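PDB 5NO8: Baccell_00875 from Bacteroides cellulosilyticus DSM 14838, which is a polysaccharide lyase that probably removes the L-rhamnose caps linked to glucuronic acid in complex arabinogalactan proteins. Local coordinates for residues F320-N323 against G324-T328. Numbering follows the deposited sequence.
Sequences FYYN and GNKQT
Phe320 and Tyr322 pair with Thr328 and Lys326 through four backbone hydrogen bonds, and segments 320-322 and 326-328 run antiparallel, their axes 4.7 Å apart at closest approach. Tyr321 and Gln327 form the non-hydrogen-bonded pair between them. Here Gln327 CA lies 3.1 Å from Phe320 O, a CA-H...O contact. The Tyr322 ring carries the main side-chain contact. Its chi1 of 56° tucks CG over the backbone, N on one flank and C on the other, which swings the ring across to Lys326. Lys326 CB sits over one ring face, 3.5 Å from the centroid, in a CH-pi contact. Farther along, Thr328 CG2 comes within 4.0 Å of Tyr322 CE1. This is the turn end of a beta hairpin, strands 314-322 and 326-335, neighbours in a mixed sheet where 287-290 flanks 314-322 on its other side. Within the turn, Asn325 N makes a weak hydrogen bond to Asn323 O. A serine in place of Tyr322 would probably leave Lys326 CB without its aromatic cover and open a gap beside Thr328 CG2. Thr328 OG1 is hydrogen-bonded to Gly170 O. On the other sheet face, the Tyr321 ring and the Gln327 chain run alongside each other, Tyr321 CD1 3.8 Å from Gln327 CB, the ring tilted 54° from the amide.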
loop_
_atom_site.group_PDB
_atom_site.type_symbol
_atom_site.label_atom_id
_atom_site.label_comp_id
_atom_site.label_asym_id
_atom_site.label_seq_id
_atom_site.Cartn_x
_atom_site.Cartn_y
_atom_site.Cartn_z
ATOM N N PHE A 320 10.196 -9.448 20.167
ATOM C CA PHE A 320 9.807 -9.771 21.544
ATOM C C PHE A 320 9.587 -11.278 21.695
ATOM O O PHE A 320 9.018 -11.926 20.824
ATOM C CB PHE A 320 8.530 -9.059 21.953
ATOM C CG PHE A 320 8.699 -7.594 22.144
ATOM C CD1 PHE A 320 9.096 -7.076 23.365
ATOM C CD2 PHE A 320 8.478 -6.725 21.089
ATOM C CE1 PHE A 320 9.274 -5.716 23.535
ATOM C CE2 PHE A 320 8.642 -5.367 21.252
ATOM C CZ PHE A 320 9.039 -4.852 22.471
ATOM N N TYR A 321 10.037 -11.815 22.826
ATOM C CA TYR A 321 9.920 -13.233 23.138
ATOM C C TYR A 321 9.226 -13.281 24.474
ATOM O O TYR A 321 9.624 -12.557 25.400
ATOM C CB TYR A 321 11.286 -13.901 23.240
ATOM C CG TYR A 321 12.060 -13.826 21.958
ATOM C CD1 TYR A 321 11.901 -14.789 20.956
ATOM C CD2 TYR A 321 12.898 -12.748 21.712
ATOM C CE1 TYR A 321 12.596 -14.689 19.763
ATOM C CE2 TYR A 321 13.579 -12.646 20.522
ATOM C CZ TYR A 321 13.424 -13.607 19.566
ATOM O OH TYR A 321 14.100 -13.455 18.394
ATOM N N TYR A 322 8.170 -14.085 24.587
ATOM C CA TYR A 322 7.278 -14.018 25.757
ATOM C C TYR A 322 6.524 -15.334 25.941
ATOM O O TYR A 322 6.381 -16.122 25.011
ATOM C CB TYR A 322 6.292 -12.821 25.689
ATOM C CG TYR A 322 5.455 -12.801 24.447
ATOM C CD1 TYR A 322 6.005 -12.397 23.227
ATOM C CD2 TYR A 322 4.133 -13.211 24.462
ATOM C CE1 TYR A 322 5.259 -12.438 22.057
ATOM C CE2 TYR A 322 3.375 -13.217 23.313
ATOM C CZ TYR A 322 3.948 -12.832 22.104
ATOM O OH TYR A 322 3.192 -12.908 20.925
ATOM N N ASN A 323 6.067 -15.549 27.173
ATOM C CA ASN A 323 5.188 -16.692 27.516
ATOM C C ASN A 323 5.730 -18.051 27.077
ATOM O O ASN A 323 5.015 -18.900 26.526
ATOM C CB ASN A 323 3.753 -16.442 26.996
ATOM C CG ASN A 323 3.083 -15.239 27.645
ATOM O OD1 ASN A 323 1.959 -14.853 27.276
ATOM N ND2 ASN A 323 3.760 -14.619 28.566
ATOM N N GLY A 324 7.026 -18.218 27.255
ATOM C CA GLY A 324 7.693 -19.491 27.011
ATOM C C GLY A 324 8.095 -19.743 25.583
ATOM O O GLY A 324 9.241 -20.081 25.333
ATOM N N ASN A 325 7.146 -19.656 24.647
ATOM C CA ASN A 325 7.427 -20.017 23.272
ATOM C C ASN A 325 6.825 -19.081 22.216
ATOM O O ASN A 325 6.694 -19.470 21.054
ATOM C CB ASN A 325 6.945 -21.454 23.039
ATOM C CG ASN A 325 5.428 -21.586 23.045
ATOM O OD1 ASN A 325 4.702 -20.747 23.551
ATOM N ND2 ASN A 325 4.948 -22.666 22.456
ATOM N N LYS A 326 6.460 -17.874 22.613
ATOM C CA LYS A 326 5.851 -16.934 21.672
ATOM C C LYS A 326 6.881 -15.897 21.232
ATOM O O LYS A 326 7.803 -15.528 22.002
ATOM C CB LYS A 326 4.665 -16.222 22.314
ATOM C CG LYS A 326 3.628 -17.125 22.949
ATOM C CD LYS A 326 2.614 -17.581 21.944
ATOM C CE LYS A 326 1.540 -18.421 22.607
ATOM N NZ LYS A 326 0.840 -19.220 21.567
ATOM N N GLN A 327 6.695 -15.402 20.007
ATOM C CA GLN A 327 7.523 -14.328 19.484
ATOM C C GLN A 327 6.763 -13.493 18.511
ATOM O O GLN A 327 5.904 -13.977 17.779
ATOM C CB GLN A 327 8.811 -14.816 18.830
ATOM C CG GLN A 327 8.651 -15.632 17.575
ATOM C CD GLN A 327 9.993 -16.063 17.013
ATOM O OE1 GLN A 327 10.347 -17.244 17.071
ATOM N NE2 GLN A 327 10.748 -15.107 16.463
ATOM N N THR A 328 7.113 -12.228 18.497
ATOM C CA THR A 328 6.585 -11.310 17.480
ATOM C C THR A 328 7.608 -10.227 17.251
ATOM O O THR A 328 8.637 -10.203 17.929
ATOM C CB THR A 328 5.174 -10.776 17.871
ATOM O OG1 THR A 328 4.565 -10.089 16.765
ATOM C CG2 THR A 328 5.180 -9.851 19.068
#